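PDB 3CX3: lipoprotein from Streptococcus pneumoniae, which binds zinc and, as a homologue of ABC-transporter solute-binding proteins, probably hands the metal on for uptake into the cell. Local coordinates for residues S16-Y21 against E259-N264; G42-E47 against G203-Q208; V61-S66 against L88-G93; H67-W72 against Y117-W122; E92-E97 against G129-I134. One frame throughout, in Å; residues are numbered along the deposited sequence.

Contact 1: residues S16-Y21 against E259-N264. With ZN (zinc ion), chain E.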
# COMPACT_ATOMS: atom_id res chain seq x y z
N SER A 16 -10.90 -1.67 2.79
CA SER A 16 -10.51 -0.38 3.35
C SER A 16 -10.04 0.58 2.27
O SER A 16 -10.68 1.62 2.05
CB SER A 16 -9.51 -0.49 4.50
OG SER A 16 -8.38 -1.24 4.16
N PHE A 17 -8.96 0.20 1.59
CA PHE A 17 -8.37 1.02 0.53
C PHE A 17 -7.79 0.12 -0.57
O PHE A 17 -8.00 -1.09 -0.51
CB PHE A 17 -7.41 2.07 1.11
CG PHE A 17 -6.02 1.57 1.41
CD1 PHE A 17 -5.80 0.53 2.33
CD2 PHE A 17 -4.93 2.19 0.82
CE1 PHE A 17 -4.50 0.08 2.62
CE2 PHE A 17 -3.65 1.76 1.09
CZ PHE A 17 -3.42 0.69 2.02
N TYR A 18 -7.12 0.70 -1.57
CA TYR A 18 -6.85 0.00 -2.84
C TYR A 18 -6.05 -1.31 -2.82
O TYR A 18 -6.48 -2.29 -3.44
CB TYR A 18 -6.27 0.93 -3.91
CG TYR A 18 -5.76 0.15 -5.09
CD1 TYR A 18 -6.65 -0.36 -6.03
CD2 TYR A 18 -4.39 -0.12 -5.26
CE1 TYR A 18 -6.20 -1.09 -7.14
CE2 TYR A 18 -3.92 -0.87 -6.36
CZ TYR A 18 -4.84 -1.35 -7.29
OH TYR A 18 -4.45 -2.08 -8.38
N PRO A 19 -4.84 -1.33 -2.21
CA PRO A 19 -4.11 -2.60 -2.24
C PRO A 19 -4.98 -3.73 -1.73
O PRO A 19 -4.81 -4.86 -2.13
CB PRO A 19 -2.94 -2.36 -1.27
CG PRO A 19 -2.73 -0.89 -1.27
CD PRO A 19 -4.08 -0.27 -1.51
N ILE A 20 -5.91 -3.40 -0.84
CA ILE A 20 -6.82 -4.40 -0.28
C ILE A 20 -7.94 -4.71 -1.29
O ILE A 20 -8.21 -5.88 -1.58
CB ILE A 20 -7.42 -3.91 1.07
CG1 ILE A 20 -6.43 -4.07 2.22
CG2 ILE A 20 -8.62 -4.73 1.41
CD1 ILE A 20 -4.99 -3.97 1.84
N TYR A 21 -8.57 -3.66 -1.82
CA TYR A 21 -9.55 -3.80 -2.88
C TYR A 21 -9.08 -4.80 -3.91
O TYR A 21 -9.75 -5.80 -4.17
CB TYR A 21 -9.79 -2.44 -3.55
CG TYR A 21 -10.87 -2.45 -4.61
CD1 TYR A 21 -12.18 -2.81 -4.29
CD2 TYR A 21 -10.58 -2.08 -5.93
CE1 TYR A 21 -13.17 -2.83 -5.25
CE2 TYR A 21 -11.57 -2.09 -6.90
CZ TYR A 21 -12.87 -2.46 -6.55
OH TYR A 21 -13.86 -2.46 -7.51
N GLU A 259 -1.83 4.03 -2.54
CA GLU A 259 -2.79 4.32 -1.49
C GLU A 259 -4.15 4.77 -2.03
O GLU A 259 -5.19 4.40 -1.49
CB GLU A 259 -2.19 5.35 -0.55
CG GLU A 259 -1.16 4.76 0.41
CD GLU A 259 -0.26 5.82 0.97
OE1 GLU A 259 -0.75 6.95 1.17
OE2 GLU A 259 0.93 5.53 1.19
N SER A 260 -4.12 5.58 -3.09
CA SER A 260 -5.29 5.80 -3.94
C SER A 260 -5.25 4.74 -5.03
O SER A 260 -4.24 4.06 -5.23
CB SER A 260 -5.22 7.18 -4.60
OG SER A 260 -5.15 8.21 -3.63
N ASP A 261 -6.36 4.59 -5.74
CA ASP A 261 -6.36 3.76 -6.93
C ASP A 261 -6.32 4.63 -8.17
O ASP A 261 -7.02 5.64 -8.24
CB ASP A 261 -7.54 2.80 -6.96
CG ASP A 261 -8.86 3.48 -6.76
OD1 ASP A 261 -9.03 4.16 -5.72
OD2 ASP A 261 -9.73 3.32 -7.64
N PRO A 262 -5.46 4.26 -9.14
CA PRO A 262 -5.21 5.04 -10.36
C PRO A 262 -6.32 4.87 -11.40
O PRO A 262 -6.16 5.28 -12.56
CB PRO A 262 -3.91 4.41 -10.89
CG PRO A 262 -3.41 3.46 -9.79
CD PRO A 262 -4.64 3.04 -9.08
N GLN A 263 -7.46 4.36 -10.94
CA GLN A 263 -8.13 3.27 -11.63
C GLN A 263 -7.43 2.62 -12.83
O GLN A 263 -6.75 1.61 -12.63
CB GLN A 263 -9.64 3.41 -11.77
CG GLN A 263 -10.37 2.56 -10.70
CD GLN A 263 -9.53 1.37 -10.14
OE1 GLN A 263 -8.92 0.60 -10.88
NE2 GLN A 263 -9.52 1.22 -8.82
N ASN A 264 -7.57 3.20 -14.03
CA ASN A 264 -7.16 2.50 -15.25
C ASN A 264 -7.77 1.09 -15.28
O ASN A 264 -8.76 0.83 -14.59
CB ASN A 264 -5.62 2.50 -15.42
CG ASN A 264 -4.88 1.74 -14.30
OD1 ASN A 264 -5.22 0.60 -13.95
ND2 ASN A 264 -3.85 2.37 -13.75
ZN ZN E . 1.53 5.92 3.14
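Phe-17 and Glu-259 meet at the inner, tightly packed end of this contact. The Phe-17 ring presents its edge to the other segment. Its CD2 lies 3.2 Å from Glu-259 O, near the ring plane, and CE2 lies 4.0 Å from Glu-259 CG. On one face of this ring sits CD of Pro-19. The CB bond of Glu-259 points away from 16-21. CG, anti to its own carbonyl carbon (chi1 -77°), still touches Phe-17 CE2, and the extended chain beyond carries OE2 to the zinc ion. OE2 of Glu-259 binds zinc at 2.1 Å, while OE1 of the same residue stays at 3.2 Å from the metal, so only one oxygen coordinates. Next to this, Tyr-18 CD1 comes to 3.4 Å from Asp-261 CB. The planes of the Tyr-18 ring and the Asp-261 carboxylate are 15° apart.

The outer end is looser. Gln-263 NE2 reaches no nearer than 4.3 Å to Tyr-18 CD1, and to Tyr-21 CE2 the approach is similar. Gln-263 is exposed, and Asn-264 beyond it is poorly ordered. No hydrogen bond joins the two segments.

Phe-17 is the N-cap residue of helix 18-28. The loop 259-264 runs between strand 252-254 and helix 268-281. Phe-17 also meets Trp-122 edge-to-face, Ile-20 rests on strands 12-15 and 61-64, and Asp-261 touches Met-36 of strand 33-36.

Contact 2: residues G42-E47 against G203-Q208; sequences GIHSFE and GISPEQ. With ZN (zinc ion), chain E.
His-44 packs its imidazole against Ser-205 and Pro-206. The nonpolar contacts carry most of the interface. Ser-205 CA sits over one face of the His-44 ring, 3.8 Å from the centroid, in a CH-pi contact displaced toward the rim. Ser-205 CB is 3.3 Å from His-44 ND1. Pro-206 crosses the imidazole at about a right angle, and its CD is 3.5 Å from His-44 CD2. CE1 of His-44 lies 2.9 Å from Ile-204 O, a close packing contact and not a hydrogen bond. Further out, the side chains of Ser-45 and Glu-207 barely touch.

The ring also binds the metal. His-44 CG is anti to its carbonyl carbon (chi1 -70°), and NE2 of the same residue binds the zinc ion at 2.0 Å.

Polar links are few, and no direct hydrogen bond crosses. Water 1 is 2.7 Å from Ser-205 OG and gives a weak hydrogen bond to His-44 O. Within 203-208, Ser-205 N donates to Gln-208 OE1 at 2.7 Å, which helps to brace the type I turn from Ser-205 to Gln-208.

His-120, His-184 and Glu-259 complete the zinc site. A metal held by ligands from two lobes, with loops meeting over the cleft, is typical of the metal-binding solute receptors of ABC transporters.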
# COMPACT_ATOMS: atom_id res chain seq x y z
N GLY A 42 -7.80 9.68 2.06
CA GLY A 42 -6.39 9.31 2.29
C GLY A 42 -6.18 8.44 3.51
O GLY A 42 -6.34 8.89 4.65
N ILE A 43 -5.78 7.19 3.26
CA ILE A 43 -5.84 6.08 4.23
C ILE A 43 -5.25 6.37 5.62
O ILE A 43 -5.72 5.82 6.62
CB ILE A 43 -5.21 4.74 3.65
CG1 ILE A 43 -5.44 3.56 4.60
CG2 ILE A 43 -3.71 4.89 3.36
CD1 ILE A 43 -6.88 3.11 4.72
N HIS A 44 -4.20 7.21 5.65
CA HIS A 44 -3.48 7.59 6.86
C HIS A 44 -4.31 8.48 7.82
O HIS A 44 -4.30 8.29 9.03
CB HIS A 44 -2.15 8.27 6.49
CG HIS A 44 -1.13 7.34 5.89
ND1 HIS A 44 -0.25 6.60 6.65
CD2 HIS A 44 -0.83 7.06 4.60
CE1 HIS A 44 0.53 5.89 5.86
NE2 HIS A 44 0.20 6.14 4.61
N SER A 45 -5.03 9.45 7.26
CA SER A 45 -5.82 10.40 8.06
C SER A 45 -7.33 10.10 8.07
O SER A 45 -8.10 10.81 8.72
CB SER A 45 -5.57 11.82 7.57
OG SER A 45 -6.09 11.96 6.25
N PHE A 46 -7.74 9.07 7.33
CA PHE A 46 -9.15 8.80 7.07
C PHE A 46 -9.86 8.22 8.29
O PHE A 46 -9.33 7.34 8.97
CB PHE A 46 -9.28 7.83 5.89
CG PHE A 46 -10.69 7.39 5.62
CD1 PHE A 46 -11.54 8.16 4.81
CD2 PHE A 46 -11.19 6.20 6.15
CE1 PHE A 46 -12.86 7.75 4.56
CE2 PHE A 46 -12.50 5.78 5.90
CZ PHE A 46 -13.34 6.57 5.10
N GLU A 47 -11.06 8.70 8.57
CA GLU A 47 -11.86 8.13 9.66
C GLU A 47 -13.25 7.91 9.11
O GLU A 47 -13.87 8.85 8.62
CB GLU A 47 -11.90 9.04 10.89
CG GLU A 47 -10.54 9.49 11.44
CD GLU A 47 -9.86 8.44 12.32
OE1 GLU A 47 -10.41 7.34 12.52
OE2 GLU A 47 -8.74 8.71 12.82
N GLY A 203 6.92 11.70 7.12
CA GLY A 203 7.09 10.42 7.81
C GLY A 203 6.19 9.33 7.25
O GLY A 203 5.71 9.42 6.11
N ILE A 204 5.91 8.29 8.01
CA ILE A 204 5.10 7.20 7.41
C ILE A 204 3.73 7.68 6.90
O ILE A 204 3.19 7.11 5.96
CB ILE A 204 5.02 5.88 8.25
CG1 ILE A 204 3.66 5.71 8.94
CG2 ILE A 204 6.23 5.72 9.17
CD1 ILE A 204 3.65 5.95 10.45
N SER A 205 3.17 8.70 7.54
CA SER A 205 1.92 9.31 7.07
C SER A 205 2.18 10.71 6.50
O SER A 205 3.06 11.42 7.00
CB SER A 205 0.88 9.31 8.18
OG SER A 205 0.45 10.61 8.50
N PRO A 206 1.46 11.10 5.44
CA PRO A 206 1.68 12.36 4.73
C PRO A 206 1.50 13.60 5.59
O PRO A 206 2.00 14.67 5.24
CB PRO A 206 0.60 12.34 3.65
CG PRO A 206 0.33 10.90 3.42
CD PRO A 206 0.38 10.33 4.79
N GLU A 207 0.78 13.48 6.70
CA GLU A 207 0.58 14.62 7.58
C GLU A 207 1.71 14.81 8.61
O GLU A 207 1.69 15.75 9.39
CB GLU A 207 -0.81 14.58 8.23
CG GLU A 207 -2.02 14.20 7.27
CD GLU A 207 -2.07 14.94 5.90
OE1 GLU A 207 -3.19 15.23 5.42
OE2 GLU A 207 -1.01 15.22 5.28
N GLN A 208 2.72 13.93 8.59
CA GLN A 208 3.95 14.22 9.32
C GLN A 208 4.92 14.97 8.40
O GLN A 208 5.89 14.40 7.90
CB GLN A 208 4.60 12.96 9.91
CG GLN A 208 3.81 12.25 10.98
CD GLN A 208 3.79 10.77 10.73
OE1 GLN A 208 3.20 10.32 9.76
NE2 GLN A 208 4.45 10.00 11.58
ZN ZN E . 1.53 5.92 3.14
O HOH W 1 -1.94 10.66 9.78

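Contact 3: residues V61-S66 against L88-G93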
# COMPACT_ATOMS: atom_id res chain seq x y z
N VAL A 61 -18.44 -9.49 4.87
CA VAL A 61 -17.01 -9.52 5.18
C VAL A 61 -16.40 -8.14 5.08
O VAL A 61 -16.67 -7.41 4.14
CB VAL A 61 -16.23 -10.50 4.23
CG1 VAL A 61 -14.72 -10.36 4.42
CG2 VAL A 61 -16.71 -11.96 4.42
N PHE A 62 -15.59 -7.77 6.07
CA PHE A 62 -14.80 -6.56 5.95
C PHE A 62 -13.31 -6.82 6.10
O PHE A 62 -12.86 -7.47 7.06
CB PHE A 62 -15.26 -5.49 6.93
CG PHE A 62 -14.45 -4.22 6.87
CD1 PHE A 62 -14.51 -3.39 5.74
CD2 PHE A 62 -13.63 -3.86 7.93
CE1 PHE A 62 -13.77 -2.22 5.69
CE2 PHE A 62 -12.89 -2.67 7.88
CZ PHE A 62 -12.96 -1.86 6.76
N VAL A 63 -12.56 -6.29 5.14
CA VAL A 63 -11.12 -6.55 5.04
C VAL A 63 -10.32 -5.27 5.08
O VAL A 63 -10.49 -4.40 4.21
CB VAL A 63 -10.77 -7.33 3.75
CG1 VAL A 63 -9.29 -7.58 3.66
CG2 VAL A 63 -11.50 -8.65 3.70
N TYR A 64 -9.44 -5.15 6.09
CA TYR A 64 -8.50 -4.05 6.15
C TYR A 64 -7.04 -4.54 6.11
O TYR A 64 -6.80 -5.75 6.09
CB TYR A 64 -8.81 -3.07 7.32
CG TYR A 64 -8.51 -3.61 8.68
CD1 TYR A 64 -9.35 -4.52 9.30
CD2 TYR A 64 -7.36 -3.22 9.36
CE1 TYR A 64 -9.05 -5.02 10.55
CE2 TYR A 64 -7.05 -3.72 10.61
CZ TYR A 64 -7.90 -4.62 11.20
OH TYR A 64 -7.60 -5.12 12.45
N HIS A 65 -6.08 -3.62 6.07
CA HIS A 65 -4.66 -3.98 5.97
C HIS A 65 -4.10 -4.41 7.32
O HIS A 65 -3.67 -5.55 7.45
CB HIS A 65 -3.84 -2.83 5.35
CG HIS A 65 -2.35 -3.03 5.36
ND1 HIS A 65 -1.71 -4.00 4.62
CD2 HIS A 65 -1.36 -2.33 5.98
CE1 HIS A 65 -0.40 -3.93 4.82
NE2 HIS A 65 -0.16 -2.90 5.63
N SER A 66 -4.15 -3.52 8.32
CA SER A 66 -3.37 -3.69 9.56
C SER A 66 -3.82 -2.79 10.69
O SER A 66 -4.28 -1.68 10.46
CB SER A 66 -1.90 -3.38 9.27
OG SER A 66 -1.14 -3.36 10.45
N LEU A 88 -11.43 -8.94 8.94
CA LEU A 88 -10.19 -9.62 8.56
C LEU A 88 -9.00 -8.66 8.40
O LEU A 88 -9.01 -7.79 7.53
CB LEU A 88 -10.41 -10.47 7.29
CG LEU A 88 -11.50 -11.55 7.45
CD1 LEU A 88 -11.77 -12.31 6.17
CD2 LEU A 88 -11.16 -12.55 8.56
N GLU A 89 -7.98 -8.84 9.24
CA GLU A 89 -6.73 -8.06 9.15
C GLU A 89 -5.80 -8.84 8.23
O GLU A 89 -5.32 -9.91 8.60
CB GLU A 89 -6.11 -7.81 10.54
CG GLU A 89 -5.01 -6.73 10.57
CD GLU A 89 -4.05 -6.80 11.80
OE1 GLU A 89 -3.60 -5.75 12.29
OE2 GLU A 89 -3.72 -7.88 12.29
N ALA A 90 -5.56 -8.29 7.04
CA ALA A 90 -4.94 -9.03 5.95
C ALA A 90 -3.46 -9.22 6.13
O ALA A 90 -2.87 -10.11 5.52
CB ALA A 90 -5.25 -8.36 4.61
N SER A 91 -2.84 -8.38 6.97
CA SER A 91 -1.42 -8.52 7.26
C SER A 91 -1.18 -9.18 8.59
O SER A 91 -0.07 -9.13 9.11
CB SER A 91 -0.73 -7.15 7.24
OG SER A 91 -1.20 -6.31 8.30
N GLU A 92 -2.22 -9.79 9.15
CA GLU A 92 -2.12 -10.30 10.51
C GLU A 92 -1.04 -11.38 10.60
O GLU A 92 -1.01 -12.31 9.81
CB GLU A 92 -3.45 -10.83 10.97
CG GLU A 92 -3.54 -11.06 12.46
CD GLU A 92 -4.72 -11.95 12.80
OE1 GLU A 92 -5.19 -11.91 13.95
OE2 GLU A 92 -5.18 -12.67 11.89
N GLY A 93 -0.15 -11.21 11.57
CA GLY A 93 1.01 -12.08 11.71
C GLY A 93 2.25 -11.52 11.04
O GLY A 93 3.36 -11.74 11.53
O HOH W 2 -0.15 -5.98 10.80
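Tyr-64 CG lies between the backbone N and the carbonyl carbon (chi1 72°), and the ring it carries lies against Glu-89. Ser-91 OG takes the same position on its own residue (chi1 65°) and reaches His-65 O. The segments contain strand 61-64 and the end of its parallel neighbour 86-89, in a four-stranded sheet of order 2-1-3-4. Leu-88 N donates to Phe-62 O, Tyr-64 N to Leu-88 O, and Ala-90 N to Tyr-64 O. On the side of Val-63 and Leu-88, Val-61 CG1 packs 3.9 Å from Leu-88 CD1. On the other, Glu-89 CA is over one face of the Tyr-64 ring, 4.3 Å from the centroid, and Glu-89 CG is 3.6 Å from Tyr-64 OH. The carboxylate goes on to His-67, through OE1.

Past the strands, His-65 O is gripped twice by one residue. Ser-91 N donates at 3.0 Å to His-65 O. Ser-91 OG donates to the same His-65 O at 2.7 Å, from 41° out of the carbonyl plane.

Contact 4: residues H67-W72 against Y117-W122. With ZN (zinc ion), chain E.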
# COMPACT_ATOMS: atom_id res chain seq x y z
N HIS A 67 -3.65 -3.26 11.93
CA HIS A 67 -4.06 -2.48 13.08
C HIS A 67 -3.25 -1.20 13.20
O HIS A 67 -3.72 -0.21 13.75
CB HIS A 67 -4.00 -3.33 14.37
CG HIS A 67 -2.65 -3.92 14.66
ND1 HIS A 67 -2.29 -5.19 14.26
CD2 HIS A 67 -1.58 -3.41 15.32
CE1 HIS A 67 -1.05 -5.43 14.64
NE2 HIS A 67 -0.59 -4.37 15.28
N THR A 68 -2.02 -1.24 12.67
CA THR A 68 -1.09 -0.11 12.61
C THR A 68 -1.39 0.95 11.51
O THR A 68 -0.66 1.97 11.39
CB THR A 68 0.34 -0.62 12.39
OG1 THR A 68 0.46 -1.13 11.06
CG2 THR A 68 0.64 -1.73 13.34
N LEU A 69 -2.44 0.73 10.71
CA LEU A 69 -2.82 1.66 9.65
C LEU A 69 -4.27 2.13 9.86
O LEU A 69 -4.54 3.24 10.34
CB LEU A 69 -2.68 0.99 8.27
CG LEU A 69 -2.11 1.73 7.04
CD1 LEU A 69 -2.84 1.28 5.73
CD2 LEU A 69 -2.06 3.28 7.19
N GLU A 70 -5.21 1.26 9.50
CA GLU A 70 -6.60 1.47 9.81
C GLU A 70 -6.81 1.19 11.31
O GLU A 70 -7.14 0.07 11.71
CB GLU A 70 -7.48 0.59 8.93
CG GLU A 70 -7.13 0.67 7.43
CD GLU A 70 -6.31 -0.52 6.95
OE1 GLU A 70 -5.34 -0.91 7.68
OE2 GLU A 70 -6.67 -1.07 5.87
N SER A 71 -6.57 2.24 12.11
CA SER A 71 -6.70 2.23 13.58
C SER A 71 -8.12 2.03 14.11
O SER A 71 -8.30 1.39 15.15
CB SER A 71 -6.15 3.53 14.18
OG SER A 71 -4.74 3.55 14.16
N TRP A 72 -9.13 2.62 13.45
CA TRP A 72 -10.51 2.17 13.67
C TRP A 72 -10.49 0.80 13.00
O TRP A 72 -9.86 0.66 11.96
CB TRP A 72 -11.51 3.05 12.92
CG TRP A 72 -11.65 2.60 11.49
CD1 TRP A 72 -12.51 1.64 11.00
CD2 TRP A 72 -10.84 3.01 10.40
NE1 TRP A 72 -12.31 1.46 9.65
CE2 TRP A 72 -11.28 2.29 9.26
CE3 TRP A 72 -9.81 3.93 10.26
CZ2 TRP A 72 -10.72 2.47 8.01
CZ3 TRP A 72 -9.25 4.11 9.03
CH2 TRP A 72 -9.71 3.38 7.92
N TYR A 117 5.28 1.79 13.82
CA TYR A 117 5.65 0.79 12.84
C TYR A 117 5.29 1.23 11.44
O TYR A 117 4.31 1.96 11.24
CB TYR A 117 4.93 -0.53 13.13
CG TYR A 117 5.43 -1.25 14.34
CD1 TYR A 117 4.82 -1.06 15.58
CD2 TYR A 117 6.50 -2.14 14.25
CE1 TYR A 117 5.28 -1.72 16.71
CE2 TYR A 117 6.96 -2.82 15.39
CZ TYR A 117 6.35 -2.60 16.61
OH TYR A 117 6.79 -3.29 17.73
N ASP A 118 6.08 0.78 10.47
CA ASP A 118 5.83 1.09 9.07
C ASP A 118 4.91 0.04 8.46
O ASP A 118 5.27 -1.13 8.35
CB ASP A 118 7.15 1.23 8.29
CG ASP A 118 6.92 1.65 6.83
OD1 ASP A 118 5.78 1.64 6.36
OD2 ASP A 118 7.88 1.98 6.12
N PRO A 119 3.71 0.47 8.02
CA PRO A 119 2.70 -0.43 7.47
C PRO A 119 2.86 -0.80 6.00
O PRO A 119 2.06 -1.61 5.49
CB PRO A 119 1.41 0.40 7.62
CG PRO A 119 1.86 1.83 7.47
CD PRO A 119 3.25 1.88 8.06
N HIS A 120 3.86 -0.23 5.33
CA HIS A 120 3.84 -0.01 3.86
C HIS A 120 4.34 -1.20 3.08
O HIS A 120 4.85 -1.10 1.95
CB HIS A 120 4.67 1.18 3.50
CG HIS A 120 3.96 2.48 3.63
ND1 HIS A 120 4.17 3.33 4.70
CD2 HIS A 120 3.09 3.11 2.80
CE1 HIS A 120 3.45 4.43 4.52
NE2 HIS A 120 2.78 4.32 3.38
N THR A 121 4.16 -2.33 3.70
CA THR A 121 4.41 -3.62 3.15
C THR A 121 4.06 -3.77 1.66
O THR A 121 4.94 -4.03 0.84
CB THR A 121 3.71 -4.58 4.08
OG1 THR A 121 4.68 -5.21 4.93
CG2 THR A 121 2.84 -5.55 3.34
N TRP A 122 2.80 -3.54 1.30
CA TRP A 122 2.25 -3.95 0.03
C TRP A 122 3.11 -3.65 -1.20
O TRP A 122 2.89 -4.24 -2.26
CB TRP A 122 0.84 -3.38 -0.14
CG TRP A 122 0.75 -1.87 -0.13
CD1 TRP A 122 0.81 -1.06 -1.20
CD2 TRP A 122 0.54 -1.01 1.01
NE1 TRP A 122 0.68 0.26 -0.83
CE2 TRP A 122 0.50 0.32 0.53
CE3 TRP A 122 0.39 -1.24 2.39
CZ2 TRP A 122 0.31 1.43 1.37
CZ3 TRP A 122 0.20 -0.14 3.24
CH2 TRP A 122 0.16 1.18 2.73
ZN ZN E . 1.53 5.92 3.14
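Leu-69 and Pro-119 stand at about a right angle to each other. Leu-69 CG is 3.8 Å from Pro-119 CB, and CD2 of the same leucine leans toward Pro-119 CG. Leu-69 is also turned across Trp-122 at about a right angle, with CD1 of Leu-69 4.2 Å from Trp-122 CZ3. Thr-68 approaches the same proline obliquely, and its OG1 is 3.9 Å from Pro-119 CB. The polar partner of that hydroxyl is Ser-66 OG. Packing is mostly apolar, and no hydrogen bond links the two segments.

Next to Pro-119, an Asx turn shapes the backbone and positions a zinc ligand. Asp-118 OD1 accepts from His-120 N and from His-120 ND1, both at 2.9 Å, from opposite faces of the carboxylate plane. The ND1 bond uses the syn side of OD1, and the oxygen lies within 6° of the imidazole plane. This second-shell bond helps to fix the rotation of the ring, whose NE2 binds the zinc ion at 2.0 Å.

Trp-122 carries His-120 CA on one face of its indole, 3.7 Å above the plane and toward the rim. Its NE1 is hydrogen-bonded to Pro-257 O. The Pro-119 carbonyl O takes a hydrogen bond from His-65 NE2.

Contact 5: residues E92-E97 against G129-I134; sequences EGMTLE and GEEAQI
Met-94 packs on the aliphatic carbons of Glu-130 and Glu-131, whose flat carboxylates lie further along their extended chains. Met-94 is selenomethionine in this crystal. Its SE lies 4.0 Å from Glu-131 CB, and the two side chains cross at about a right angle. CE of Met-94 reaches Glu-130 CG at 4.2 Å, the chain being bent at its last torsion (chi3 57°). The closest apolar contact is from Met-94 CG to Ile-134 CD1, 3.6 Å. The same methyl, Ile-134 CD1, also lies 3.6 Å from Glu-92 O. No hydrogen bond crosses.

The polar ends find partners elsewhere: Glu-131 OE2 is hydrogen-bonded to His-65 ND1, and Glu-92 OE2 forms a salt bridge with Lys-138. The contact lays the loop after strand 86-89 on helix 125-142. That helix also packs against helix 18-28, through Glu-131 and Ala-132, and against helix 147-173.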
# COMPACT_ATOMS: atom_id res chain seq x y z
N GLU A 92 -2.22 -9.79 9.15
CA GLU A 92 -2.12 -10.30 10.51
C GLU A 92 -1.04 -11.38 10.60
O GLU A 92 -1.01 -12.31 9.81
CB GLU A 92 -3.45 -10.83 10.97
CG GLU A 92 -3.54 -11.06 12.46
CD GLU A 92 -4.72 -11.95 12.80
OE1 GLU A 92 -5.19 -11.91 13.95
OE2 GLU A 92 -5.18 -12.67 11.89
N GLY A 93 -0.15 -11.21 11.57
CA GLY A 93 1.01 -12.08 11.71
C GLY A 93 2.25 -11.52 11.04
O GLY A 93 3.36 -11.74 11.53
N MSE A 94 2.08 -10.83 9.91
CA MSE A 94 3.23 -10.25 9.17
C MSE A 94 4.04 -9.27 9.99
O MSE A 94 3.50 -8.34 10.56
CB MSE A 94 2.77 -9.53 7.91
CG MSE A 94 2.25 -10.46 6.84
SE MSE A 94 1.83 -9.40 5.30
CE MSE A 94 3.53 -8.52 4.97
N THR A 95 5.34 -9.50 10.03
CA THR A 95 6.22 -8.77 10.92
C THR A 95 6.60 -7.45 10.25
O THR A 95 7.20 -7.46 9.18
CB THR A 95 7.47 -9.64 11.34
OG1 THR A 95 8.68 -9.07 10.86
CG2 THR A 95 7.35 -11.06 10.81
N LEU A 96 6.23 -6.33 10.88
CA LEU A 96 6.50 -4.97 10.35
C LEU A 96 7.72 -4.30 10.97
O LEU A 96 7.95 -4.39 12.18
CB LEU A 96 5.29 -4.04 10.53
CG LEU A 96 3.84 -4.40 10.14
CD1 LEU A 96 2.89 -3.33 10.65
CD2 LEU A 96 3.66 -4.58 8.65
N GLU A 97 8.50 -3.60 10.15
CA GLU A 97 9.68 -2.91 10.65
C GLU A 97 9.32 -1.61 11.39
O GLU A 97 8.45 -0.85 10.95
CB GLU A 97 10.77 -2.72 9.55
CG GLU A 97 10.54 -1.62 8.48
CD GLU A 97 11.31 -1.86 7.15
OE1 GLU A 97 11.12 -1.05 6.20
OE2 GLU A 97 12.09 -2.84 7.04
N GLY A 129 2.67 -10.54 -1.95
CA GLY A 129 2.46 -11.98 -2.03
C GLY A 129 1.97 -12.63 -0.75
O GLY A 129 0.90 -13.25 -0.74
N GLU A 130 2.73 -12.48 0.33
CA GLU A 130 2.31 -13.07 1.61
C GLU A 130 0.94 -12.60 2.12
O GLU A 130 0.24 -13.35 2.82
CB GLU A 130 3.38 -13.00 2.71
CG GLU A 130 4.41 -11.90 2.66
CD GLU A 130 5.75 -12.34 3.30
OE1 GLU A 130 6.76 -12.51 2.56
OE2 GLU A 130 5.76 -12.55 4.55
N GLU A 131 0.56 -11.38 1.73
CA GLU A 131 -0.68 -10.79 2.21
C GLU A 131 -1.87 -11.31 1.43
O GLU A 131 -2.97 -11.42 1.97
CB GLU A 131 -0.62 -9.27 2.15
CG GLU A 131 -1.57 -8.62 3.12
CD GLU A 131 -1.57 -7.13 3.05
OE1 GLU A 131 -0.52 -6.54 2.70
OE2 GLU A 131 -2.62 -6.52 3.34
N ALA A 132 -1.63 -11.61 0.15
CA ALA A 132 -2.58 -12.34 -0.73
C ALA A 132 -2.97 -13.69 -0.13
O ALA A 132 -4.16 -14.02 -0.09
CB ALA A 132 -1.95 -12.55 -2.08
N GLN A 133 -1.96 -14.45 0.30
CA GLN A 133 -2.13 -15.73 1.00
C GLN A 133 -3.04 -15.65 2.22
O GLN A 133 -4.07 -16.32 2.28
CB GLN A 133 -0.76 -16.29 1.44
CG GLN A 133 -0.19 -17.36 0.56
CD GLN A 133 -0.69 -18.74 0.95
OE1 GLN A 133 -1.84 -19.08 0.70
NE2 GLN A 133 0.18 -19.53 1.58
N ILE A 134 -2.63 -14.82 3.19
CA ILE A 134 -3.42 -14.59 4.40
C ILE A 134 -4.87 -14.34 4.01
O ILE A 134 -5.78 -14.90 4.61
CB ILE A 134 -2.92 -13.39 5.23
CG1 ILE A 134 -1.43 -13.55 5.56
CG2 ILE A 134 -3.76 -13.26 6.49
CD1 ILE A 134 -0.74 -12.33 6.19

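From the N terminus, contact 1 closes the longest loop: it joins the start of helix 18-28 to the loop after strand 252-254, and the other four contacts lie within its span. Contact 2 spans the next loop, from 42-47 to 203-208, and encloses contacts 3, 4 and 5. Contact 3 pairs strands 61-64 and 86-89. Contact 4 crosses it along the chain, tying 67-72 to 117-122. Contact 5 begins on Glu-92 and Gly-93, where contact 3 ends, crosses contact 4, and reaches helix 125-142. Contacts 1, 2 and 4 meet at the zinc ion. Contacts 1 and 2 link the two sheet-containing halves; contacts 3 to 5 stay within the first.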